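Local coordinates for potential RNA-dependent RNA polymerase (Human picobirnavirus, PDB 5I62), which copies RNA from an RNA template, probably serving both transcription and genome replication of this double-stranded RNA virus, at residues D241-K246 / N351-C356; K246-K251 / Q394-L399; D255-T260 / D360-Y365; R400-T405 / V414-T419. One frame throughout, in Å; residues are numbered along the deposited sequence.

Contact 1 (D241-K246 / N351-C356); sequences DRRITK and NPNSQC
Arg243 puts CG anti to its backbone N (chi1 -169°), and this carries CG onto the backbone of Asn353, 3.1 Å from Asn353 O. Asn353 holds its own CG beside the backbone N (chi1 -58°). That sets CG of Asn353 against CB of Lys246, at 3.6 Å. Beyond CG the Arg243 chain bends at chi2 and chi3. Two waters bridge Arg243 to the turn. Water 2 accepts from Arg243 NE at 3.1 Å and donates to Asn353 OD1 at 2.8 Å. Water 1 sits in the guanidinium plane, at its edge. It accepts from Arg243 NH1 and donates to Ser354 O, 2.7 Å away. The aliphatic part of Gln355 completes the patch, with CG of Gln355 3.8 Å from CG of Arg243. The side chains of Ile244 and Gln355 cross at about a right angle. The loop partner is shaped by its own bonds. Asn351 to Ser354 form a type I beta turn, and Asn351 OD1 accepts from Asn353 N at 2.9 Å, an Asx turn. Ser354 N and OG both bond to Asn351 O, so this carbonyl is held twice. The contact thus joins helix 237-250 to the turn leading into strand 355-357, an outermost strand of the four-stranded sheet, probably the polymerase palm sheet. Ile244 of the helix also touches Val362 on the adjoining strand 360-363, while Arg336 of helix 327-345 bonds to Pro352 O and Ser354 O.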
# COMPACT_ATOMS: atom_id res chain seq x y z
N ASP A 241 -6.52 -2.49 15.74
CA ASP A 241 -6.68 -3.52 16.77
C ASP A 241 -7.93 -3.28 17.60
O ASP A 241 -8.62 -4.22 17.99
CB ASP A 241 -5.45 -3.56 17.68
CG ASP A 241 -4.17 -3.96 16.93
OD1 ASP A 241 -4.28 -4.41 15.76
OD2 ASP A 241 -3.06 -3.84 17.51
N ARG A 242 -8.22 -2.02 17.91
CA ARG A 242 -9.42 -1.74 18.67
C ARG A 242 -10.66 -2.16 17.91
O ARG A 242 -11.59 -2.70 18.50
CB ARG A 242 -9.51 -0.28 19.07
CG ARG A 242 -8.59 0.04 20.22
CD ARG A 242 -8.95 1.36 20.82
NE ARG A 242 -9.66 2.18 19.85
CZ ARG A 242 -9.08 3.17 19.18
NH1 ARG A 242 -7.79 3.46 19.38
NH2 ARG A 242 -9.79 3.87 18.29
N ARG A 243 -10.70 -1.91 16.60
CA ARG A 243 -11.89 -2.29 15.84
C ARG A 243 -11.97 -3.80 15.65
O ARG A 243 -13.07 -4.37 15.67
CB ARG A 243 -11.94 -1.57 14.50
CG ARG A 243 -13.29 -1.75 13.82
CD ARG A 243 -13.72 -0.54 13.02
NE ARG A 243 -13.76 0.69 13.81
CZ ARG A 243 -13.93 1.90 13.28
NH1 ARG A 243 -14.07 2.03 11.97
NH2 ARG A 243 -13.94 2.98 14.06
N ILE A 244 -10.83 -4.47 15.44
CA ILE A 244 -10.82 -5.94 15.42
C ILE A 244 -11.47 -6.48 16.69
O ILE A 244 -12.30 -7.40 16.66
CB ILE A 244 -9.39 -6.50 15.28
CG1 ILE A 244 -8.74 -6.10 13.95
CG2 ILE A 244 -9.40 -8.02 15.46
CD1 ILE A 244 -9.41 -6.68 12.75
N THR A 245 -11.06 -5.93 17.84
CA THR A 245 -11.61 -6.35 19.13
C THR A 245 -13.14 -6.19 19.16
O THR A 245 -13.86 -7.10 19.56
CB THR A 245 -10.97 -5.54 20.26
OG1 THR A 245 -9.53 -5.57 20.16
CG2 THR A 245 -11.39 -6.10 21.63
N LYS A 246 -13.63 -5.03 18.72
CA LYS A 246 -15.07 -4.79 18.72
C LYS A 246 -15.80 -5.74 17.78
O LYS A 246 -16.92 -6.17 18.07
CB LYS A 246 -15.36 -3.33 18.34
CG LYS A 246 -14.92 -2.33 19.42
CD LYS A 246 -15.49 -2.79 20.77
CE LYS A 246 -14.77 -2.16 21.96
NZ LYS A 246 -15.02 -0.70 22.10
N ASN A 351 -21.77 -5.85 9.90
CA ASN A 351 -21.26 -5.45 11.20
C ASN A 351 -20.32 -4.27 10.97
O ASN A 351 -19.31 -4.43 10.27
CB ASN A 351 -20.53 -6.61 11.87
CG ASN A 351 -20.08 -6.29 13.28
OD1 ASN A 351 -19.52 -5.22 13.56
ND2 ASN A 351 -20.32 -7.23 14.20
N PRO A 352 -20.60 -3.08 11.52
CA PRO A 352 -19.81 -1.89 11.16
C PRO A 352 -18.38 -1.93 11.68
O PRO A 352 -17.56 -1.11 11.25
CB PRO A 352 -20.60 -0.74 11.79
CG PRO A 352 -21.30 -1.39 12.98
CD PRO A 352 -21.67 -2.78 12.49
N ASN A 353 -18.05 -2.86 12.58
CA ASN A 353 -16.67 -3.05 13.00
C ASN A 353 -15.85 -3.86 12.00
O ASN A 353 -14.65 -4.06 12.24
CB ASN A 353 -16.63 -3.68 14.38
CG ASN A 353 -17.38 -2.85 15.41
OD1 ASN A 353 -16.98 -1.72 15.70
ND2 ASN A 353 -18.46 -3.39 15.96
N SER A 354 -16.46 -4.35 10.92
CA SER A 354 -15.70 -4.82 9.77
C SER A 354 -14.80 -3.70 9.27
O SER A 354 -15.06 -2.51 9.49
CB SER A 354 -16.64 -5.29 8.65
OG SER A 354 -17.55 -6.28 9.13
N GLN A 355 -13.71 -4.07 8.59
CA GLN A 355 -12.71 -3.10 8.17
C GLN A 355 -12.24 -3.42 6.75
O GLN A 355 -12.25 -4.57 6.32
CB GLN A 355 -11.47 -3.09 9.09
CG GLN A 355 -11.73 -2.72 10.51
CD GLN A 355 -10.44 -2.67 11.30
OE1 GLN A 355 -10.21 -3.47 12.21
NE2 GLN A 355 -9.57 -1.74 10.94
N CYS A 356 -11.78 -2.38 6.05
CA CYS A 356 -11.10 -2.60 4.78
C CYS A 356 -10.10 -1.48 4.52
O CYS A 356 -10.23 -0.36 5.02
CB CYS A 356 -12.08 -2.70 3.60
SG CYS A 356 -13.26 -1.35 3.47
O HOH W 1 -14.18 0.02 9.85
O HOH W 2 -15.00 0.10 16.58

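Contact 2 (K246-K251 / Q394-L399); sequences KMFDTK and QDCTYL
Phe248 reaches from the helix to the strand with the far end of its ring, and the contact is mainly apolar. CE1 of Phe248 lies 3.7 Å from the carbonyl carbon C of Gln394. CZ of Phe248 lies 3.8 Å from CA of Asp395. Asp395 C stands in the plane of the ring, at its edge. The ring thus meets backbone atoms of Gln394 and Asp395 as well as the Cys396 side chain.

Sulfur makes the second kind of contact. Cys396 SG sits between its own backbone N and carbonyl carbon (chi1 63°). It comes within 4.0 Å of Phe248 CE2. From the ring centroid SG is 5.1 Å away, 69° off the normal, an oblique sulfur-aromatic approach. Met247 CE touches the same SG at 4.3 Å. This methyl also lies over one face of the Phe248 ring, offset toward the rim.

Helix 237-250 probably belongs to the polymerase palm. Strand 395-398 opens a three-stranded antiparallel sheet, probably the motif E region of these enzymes. The short helix and strand segments approach to 10.8 Å between axes and run at 148° to each other.

No hydrogen bond joins the two segments. Asp395, whose CB points away from the helix, bonds through OD1 to Tyr390 OH and through OD2 to Thr64 OG1.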
# COMPACT_ATOMS: atom_id res chain seq x y z
N LYS A 246 -13.63 -5.03 18.72
CA LYS A 246 -15.07 -4.79 18.72
C LYS A 246 -15.80 -5.74 17.78
O LYS A 246 -16.92 -6.17 18.07
CB LYS A 246 -15.36 -3.33 18.34
CG LYS A 246 -14.92 -2.33 19.42
CD LYS A 246 -15.49 -2.79 20.77
CE LYS A 246 -14.77 -2.16 21.96
NZ LYS A 246 -15.02 -0.70 22.10
N MET A 247 -15.16 -6.09 16.66
CA MET A 247 -15.75 -7.04 15.72
C MET A 247 -15.95 -8.40 16.38
O MET A 247 -17.01 -9.03 16.24
CB MET A 247 -14.86 -7.15 14.47
CG MET A 247 -15.42 -8.07 13.39
SD MET A 247 -14.18 -8.41 12.11
CE MET A 247 -13.03 -9.40 13.08
N PHE A 248 -14.96 -8.85 17.14
CA PHE A 248 -15.12 -10.11 17.87
C PHE A 248 -16.16 -9.98 18.98
O PHE A 248 -16.92 -10.93 19.23
CB PHE A 248 -13.78 -10.57 18.43
CG PHE A 248 -12.93 -11.29 17.42
CD1 PHE A 248 -13.36 -12.50 16.89
CD2 PHE A 248 -11.74 -10.75 16.98
CE1 PHE A 248 -12.59 -13.17 15.95
CE2 PHE A 248 -10.96 -11.43 16.04
CZ PHE A 248 -11.40 -12.63 15.52
N ASP A 249 -16.20 -8.83 19.66
CA ASP A 249 -17.16 -8.61 20.74
C ASP A 249 -18.60 -8.59 20.24
O ASP A 249 -19.53 -8.94 21.00
CB ASP A 249 -16.88 -7.28 21.45
CG ASP A 249 -15.58 -7.29 22.24
OD1 ASP A 249 -15.06 -8.39 22.54
OD2 ASP A 249 -15.09 -6.18 22.57
N THR A 250 -18.83 -8.15 19.00
CA THR A 250 -20.18 -7.92 18.49
C THR A 250 -20.56 -8.87 17.36
O THR A 250 -21.59 -8.66 16.72
CB THR A 250 -20.33 -6.47 18.04
OG1 THR A 250 -19.44 -6.20 16.94
CG2 THR A 250 -20.03 -5.52 19.18
N LYS A 251 -19.77 -9.90 17.08
CA LYS A 251 -20.16 -10.76 15.99
C LYS A 251 -21.14 -11.83 16.47
O LYS A 251 -21.18 -12.17 17.66
CB LYS A 251 -18.97 -11.43 15.34
CG LYS A 251 -18.40 -12.59 16.07
CD LYS A 251 -17.50 -13.38 15.13
CE LYS A 251 -17.10 -14.69 15.74
NZ LYS A 251 -18.26 -15.62 15.84
N GLN A 394 -12.62 -17.62 15.57
CA GLN A 394 -11.83 -17.13 16.70
C GLN A 394 -10.62 -16.29 16.33
O GLN A 394 -10.04 -15.65 17.21
CB GLN A 394 -11.32 -18.30 17.57
CG GLN A 394 -12.37 -19.32 18.02
CD GLN A 394 -12.65 -20.37 16.96
OE1 GLN A 394 -11.94 -20.46 15.93
NE2 GLN A 394 -13.68 -21.20 17.19
N ASP A 395 -10.21 -16.27 15.06
CA ASP A 395 -9.05 -15.46 14.72
C ASP A 395 -9.22 -14.88 13.32
O ASP A 395 -10.16 -15.20 12.60
CB ASP A 395 -7.75 -16.27 14.89
CG ASP A 395 -7.66 -17.46 13.94
OD1 ASP A 395 -7.96 -17.33 12.74
OD2 ASP A 395 -7.28 -18.56 14.42
N CYS A 396 -8.28 -14.01 12.95
CA CYS A 396 -8.32 -13.41 11.62
C CYS A 396 -6.93 -12.89 11.28
O CYS A 396 -6.07 -12.75 12.15
CB CYS A 396 -9.36 -12.28 11.54
SG CYS A 396 -9.02 -10.89 12.64
N THR A 397 -6.73 -12.62 10.00
CA THR A 397 -5.53 -11.94 9.55
C THR A 397 -5.96 -10.72 8.77
O THR A 397 -6.92 -10.79 7.98
CB THR A 397 -4.64 -12.85 8.69
OG1 THR A 397 -5.41 -13.33 7.58
CG2 THR A 397 -4.15 -14.05 9.49
N TYR A 398 -5.29 -9.60 9.00
CA TYR A 398 -5.63 -8.34 8.37
C TYR A 398 -4.36 -7.52 8.35
O TYR A 398 -3.70 -7.40 9.38
CB TYR A 398 -6.74 -7.61 9.15
CG TYR A 398 -7.17 -6.29 8.56
CD1 TYR A 398 -7.56 -6.19 7.23
CD2 TYR A 398 -7.18 -5.13 9.33
CE1 TYR A 398 -7.96 -4.98 6.69
CE2 TYR A 398 -7.58 -3.91 8.80
CZ TYR A 398 -7.97 -3.84 7.47
OH TYR A 398 -8.37 -2.64 6.93
N LEU A 399 -3.99 -7.02 7.16
CA LEU A 399 -2.77 -6.23 6.95
C LEU A 399 -1.53 -7.01 7.39
O LEU A 399 -0.60 -6.45 7.97
CB LEU A 399 -2.84 -4.88 7.67
CG LEU A 399 -4.05 -4.02 7.31
CD1 LEU A 399 -4.00 -2.68 8.06
CD2 LEU A 399 -4.17 -3.80 5.80

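Contact 3 (D255-T260 / D360-Y365); sequences DVVVCT and DGVLTY
Val258 and Leu363 face each other as an antiparallel hydrogen-bonded pair. Val258 N gives a nearly straight bond to Leu363 O at 3.0 Å, with the donor nearly along the C=O axis. Leu363 N returns a bond to Val258 O at 3.0 Å. Farther on, Thr260 N bonds to Gly361 O from above the carbonyl plane. Cys259 and Val362 form the non-hydrogen-bonded pair between them. Here Val362 CA lies 3.3 Å from Val258 O in a CA-H...O contact.

These are central strands of the probable polymerase palm sheet. Strand 257-261 probably carries the start of motif A, and Asp360 is probably the last residue of the Gly-Asp-Asp signature of motif C, as in related polymerases.

Side-chain polar contacts extend the pairing. Thr364 has OG1 anti to its backbone N (chi1 -169°), and OG1 donates to Val256 O at 2.9 Å. Water 3 donates to both Thr364 OG1 and Asp255 OD2. The other carboxylate oxygen, Asp255 OD1, accepts from Gly367 N.

Apolar contacts fall on the two faces. Val257 CG1 meets Val362 CG2 at 3.4 Å, tighter than usual, and the side chains cross obliquely. Cys259 SG also touches Val362 CG2. Met247 of helix 237-250 lies on this side, against Val257 and Val362. On the opposite face Leu363 CD2 reaches Val258 CB and Thr260 CG2, where Tyr377 of helix 370-378 packs against Leu363 and Thr260.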
# COMPACT_ATOMS: atom_id res chain seq x y z
N ASP A 255 -21.30 -17.09 13.79
CA ASP A 255 -20.76 -16.63 12.51
C ASP A 255 -19.25 -16.70 12.48
O ASP A 255 -18.58 -16.65 13.51
CB ASP A 255 -21.20 -15.20 12.22
CG ASP A 255 -22.66 -15.09 11.88
OD1 ASP A 255 -23.13 -15.88 11.02
OD2 ASP A 255 -23.34 -14.22 12.48
N VAL A 256 -18.71 -16.80 11.26
CA VAL A 256 -17.28 -16.72 11.05
C VAL A 256 -16.92 -15.27 10.78
O VAL A 256 -17.77 -14.43 10.45
CB VAL A 256 -16.81 -17.62 9.89
CG1 VAL A 256 -17.06 -19.10 10.21
CG2 VAL A 256 -17.49 -17.21 8.60
N VAL A 257 -15.64 -14.97 10.91
CA VAL A 257 -15.04 -13.77 10.33
C VAL A 257 -14.40 -14.18 9.02
O VAL A 257 -13.78 -15.24 8.94
CB VAL A 257 -14.01 -13.17 11.30
CG1 VAL A 257 -13.30 -11.98 10.66
CG2 VAL A 257 -14.69 -12.77 12.59
N VAL A 258 -14.58 -13.37 7.98
CA VAL A 258 -14.01 -13.64 6.67
C VAL A 258 -12.91 -12.62 6.39
O VAL A 258 -13.16 -11.41 6.45
CB VAL A 258 -15.07 -13.61 5.56
CG1 VAL A 258 -14.40 -13.82 4.19
CG2 VAL A 258 -16.14 -14.66 5.80
N CYS A 259 -11.72 -13.10 6.08
CA CYS A 259 -10.61 -12.26 5.65
C CYS A 259 -10.47 -12.43 4.15
O CYS A 259 -10.12 -13.51 3.67
CB CYS A 259 -9.32 -12.64 6.36
SG CYS A 259 -9.49 -12.76 8.15
N THR A 260 -10.74 -11.36 3.41
CA THR A 260 -10.85 -11.47 1.97
C THR A 260 -9.50 -11.24 1.32
O THR A 260 -8.56 -10.72 1.92
CB THR A 260 -11.88 -10.47 1.43
OG1 THR A 260 -11.61 -9.18 1.98
CG2 THR A 260 -13.29 -10.90 1.82
N ASP A 360 -7.50 -5.02 0.99
CA ASP A 360 -7.49 -5.87 2.18
C ASP A 360 -8.77 -5.66 2.98
O ASP A 360 -9.16 -4.52 3.20
CB ASP A 360 -6.29 -5.56 3.07
CG ASP A 360 -5.64 -6.80 3.60
OD1 ASP A 360 -6.24 -7.50 4.45
OD2 ASP A 360 -4.52 -7.09 3.13
N GLY A 361 -9.39 -6.74 3.42
CA GLY A 361 -10.64 -6.63 4.15
C GLY A 361 -10.82 -7.71 5.19
O GLY A 361 -10.29 -8.82 5.06
N VAL A 362 -11.61 -7.40 6.21
CA VAL A 362 -12.02 -8.38 7.20
C VAL A 362 -13.42 -8.00 7.64
O VAL A 362 -13.69 -6.82 7.89
CB VAL A 362 -11.02 -8.46 8.38
CG1 VAL A 362 -10.87 -7.11 9.09
CG2 VAL A 362 -11.42 -9.52 9.36
N LEU A 363 -14.34 -8.96 7.64
CA LEU A 363 -15.74 -8.58 7.82
C LEU A 363 -16.55 -9.73 8.41
O LEU A 363 -16.17 -10.89 8.34
CB LEU A 363 -16.37 -8.12 6.49
CG LEU A 363 -16.79 -9.20 5.48
CD1 LEU A 363 -17.80 -8.63 4.48
CD2 LEU A 363 -15.57 -9.73 4.72
N THR A 364 -17.71 -9.37 8.95
CA THR A 364 -18.66 -10.38 9.38
C THR A 364 -20.07 -9.80 9.27
O THR A 364 -20.26 -8.59 9.31
CB THR A 364 -18.36 -10.87 10.81
OG1 THR A 364 -19.16 -12.02 11.12
CG2 THR A 364 -18.65 -9.77 11.83
N TYR A 365 -21.03 -10.69 9.05
CA TYR A 365 -22.45 -10.38 9.14
C TYR A 365 -23.20 -11.69 9.32
O TYR A 365 -22.64 -12.76 9.10
CB TYR A 365 -22.94 -9.61 7.90
CG TYR A 365 -22.78 -10.34 6.58
CD1 TYR A 365 -23.68 -11.34 6.18
CD2 TYR A 365 -21.75 -10.00 5.70
CE1 TYR A 365 -23.53 -11.99 4.96
CE2 TYR A 365 -21.59 -10.65 4.48
CZ TYR A 365 -22.48 -11.64 4.12
OH TYR A 365 -22.32 -12.28 2.91
O HOH W 3 -21.60 -11.67 12.40

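Contact 4 (R400-T405 / V414-T419); sequences RRWHHT and VGVYST
Val416, Tyr417 and Arg401 have the most surface buried here. Val416 pairs with Trp402 through two backbone bonds. Trp402 N donates to Val416 O at 2.9 Å, and Val416 N donates to Trp402 O at 2.8 Å. Their side chains lie side by side and point the same way. The CG2 methyl of Val416 meets the indole at its edge, in plane, 3.6 Å from Trp402 CE3. At the polar end of the indole, Trp402 NE1 bonds to Thr64 OG1.

Tyr417 and Arg401 meet on the other face of the sheet. The Arg401 chain bends at chi2 (89°), which turns CD aside. Farther out, CD1 of Tyr417 stands over the centre of the guanidinium, 3.7 Å from Arg401 CZ. The guanidinium and ring planes are 69° apart. Arg401 NH1 also bonds to Leu399 O.

Strand 401-404 and the short, weakly bonded strand 416-417 form a beta hairpin, the second and third strands of a small antiparallel sheet. Leu65 of helix 63-73 packs against both Trp402 and Val416.

Water 4 lies over the centre of the Tyr417 ring. It donates to Arg400 O at 2.7 Å and accepts from Ser418 N. Ser418 is the N-cap of the next helix, with OG bonded to Arg421 N. Gly415 CA makes a CH-pi contact over the face of His403, 3.7 Å from the ring centroid. His403 ND1 bonds to Cys413 O.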
# COMPACT_ATOMS: atom_id res chain seq x y z
N ARG A 400 -1.54 -8.32 7.13
CA ARG A 400 -0.46 -9.24 7.48
C ARG A 400 -0.18 -9.28 8.99
O ARG A 400 0.94 -9.58 9.41
CB ARG A 400 0.82 -8.92 6.70
CG ARG A 400 0.70 -9.23 5.21
CD ARG A 400 2.02 -9.00 4.49
NE ARG A 400 1.86 -8.53 3.12
CZ ARG A 400 1.46 -9.29 2.10
NH1 ARG A 400 1.16 -10.57 2.29
NH2 ARG A 400 1.35 -8.76 0.88
N ARG A 401 -1.21 -9.03 9.80
CA ARG A 401 -1.14 -9.25 11.24
C ARG A 401 -2.21 -10.26 11.66
O ARG A 401 -3.34 -10.21 11.17
CB ARG A 401 -1.36 -7.97 12.04
CG ARG A 401 -0.13 -7.13 12.27
CD ARG A 401 0.02 -6.19 11.15
NE ARG A 401 1.08 -5.20 11.36
CZ ARG A 401 1.60 -4.50 10.36
NH1 ARG A 401 1.17 -4.74 9.12
NH2 ARG A 401 2.55 -3.60 10.58
N TRP A 402 -1.84 -11.13 12.59
CA TRP A 402 -2.74 -12.14 13.15
C TRP A 402 -3.38 -11.59 14.42
O TRP A 402 -2.73 -10.93 15.22
CB TRP A 402 -1.94 -13.40 13.45
CG TRP A 402 -2.58 -14.51 14.21
CD1 TRP A 402 -3.20 -15.60 13.68
CD2 TRP A 402 -2.59 -14.70 15.64
NE1 TRP A 402 -3.61 -16.45 14.69
CE2 TRP A 402 -3.25 -15.91 15.89
CE3 TRP A 402 -2.11 -13.94 16.71
CZ2 TRP A 402 -3.45 -16.39 17.19
CZ3 TRP A 402 -2.31 -14.42 18.00
CH2 TRP A 402 -2.96 -15.65 18.22
N HIS A 403 -4.67 -11.84 14.57
CA HIS A 403 -5.40 -11.49 15.78
C HIS A 403 -6.20 -12.70 16.23
O HIS A 403 -6.65 -13.50 15.42
CB HIS A 403 -6.37 -10.31 15.57
CG HIS A 403 -5.78 -9.12 14.88
ND1 HIS A 403 -5.52 -7.94 15.54
CD2 HIS A 403 -5.46 -8.90 13.59
CE1 HIS A 403 -5.05 -7.05 14.69
NE2 HIS A 403 -4.99 -7.61 13.50
N HIS A 404 -6.41 -12.80 17.54
CA HIS A 404 -7.15 -13.91 18.10
C HIS A 404 -8.00 -13.42 19.25
O HIS A 404 -7.52 -12.64 20.09
CB HIS A 404 -6.20 -15.02 18.57
CG HIS A 404 -6.87 -16.32 18.83
ND1 HIS A 404 -7.74 -16.51 19.88
CD2 HIS A 404 -6.81 -17.51 18.18
CE1 HIS A 404 -8.18 -17.75 19.87
NE2 HIS A 404 -7.63 -18.38 18.84
N THR A 405 -9.25 -13.88 19.30
CA THR A 405 -10.17 -13.38 20.33
C THR A 405 -9.64 -13.67 21.74
O THR A 405 -9.93 -12.91 22.67
CB THR A 405 -11.57 -13.97 20.12
OG1 THR A 405 -12.50 -13.28 20.96
CG2 THR A 405 -11.62 -15.49 20.42
N VAL A 414 -4.61 -7.39 19.96
CA VAL A 414 -3.49 -6.74 19.28
C VAL A 414 -3.01 -7.57 18.09
O VAL A 414 -3.09 -8.79 18.07
CB VAL A 414 -2.33 -6.48 20.27
CG1 VAL A 414 -2.74 -5.47 21.32
CG2 VAL A 414 -1.90 -7.79 20.93
N GLY A 415 -2.47 -6.87 17.08
CA GLY A 415 -2.04 -7.54 15.86
C GLY A 415 -0.62 -8.07 15.98
O GLY A 415 0.30 -7.35 16.36
N VAL A 416 -0.44 -9.35 15.65
CA VAL A 416 0.85 -10.01 15.75
C VAL A 416 1.44 -10.09 14.35
O VAL A 416 0.87 -10.71 13.45
CB VAL A 416 0.73 -11.40 16.38
CG1 VAL A 416 2.11 -12.08 16.42
CG2 VAL A 416 0.12 -11.30 17.79
N TYR A 417 2.60 -9.47 14.17
CA TYR A 417 3.33 -9.55 12.91
C TYR A 417 4.19 -10.81 12.92
O TYR A 417 4.66 -11.26 13.96
CB TYR A 417 4.17 -8.30 12.74
CG TYR A 417 4.72 -8.06 11.35
CD1 TYR A 417 4.00 -7.34 10.41
CD2 TYR A 417 5.99 -8.50 11.01
CE1 TYR A 417 4.51 -7.09 9.14
CE2 TYR A 417 6.52 -8.26 9.76
CZ TYR A 417 5.78 -7.55 8.83
OH TYR A 417 6.31 -7.33 7.59
N SER A 418 4.37 -11.40 11.74
CA SER A 418 5.16 -12.62 11.64
C SER A 418 6.63 -12.33 11.90
O SER A 418 7.24 -11.52 11.20
CB SER A 418 5.00 -13.23 10.25
OG SER A 418 5.96 -14.25 10.04
N THR A 419 7.22 -13.02 12.88
CA THR A 419 8.67 -12.93 13.06
C THR A 419 9.41 -13.51 11.86
O THR A 419 10.51 -13.05 11.52
CB THR A 419 9.12 -13.63 14.34
OG1 THR A 419 8.71 -15.01 14.31
CG2 THR A 419 8.53 -12.94 15.56
O HOH W 4 3.54 -10.39 9.09
O HOH W 5 -5.19 -10.60 19.03

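In the fold
Contacts 1 and 2 share Lys246 on helix 237-250, and their centres are about 7 Å apart. Contact 3 packs against that helix through Val257 and Val362, its centre about 8 Å from that of contact 2. Contact 1 joins contact 3 through the hairpin of strands 355-357 and 360-363, where Gln355 N bonds to Val362 O at 2.8 Å. Contact 2 continues into contact 4 through strands 395-398 and 401-404. Asp241 OD2 also bonds to Gly415 N at 3.1 Å, tying the helix to contact 4. Contact 3 includes Asp360, the last residue of the Gly-Asp-Asp signature, and so probably borders the catalytic centre. Contacts 3 and 4 do not touch; their centres are about 15 Å apart.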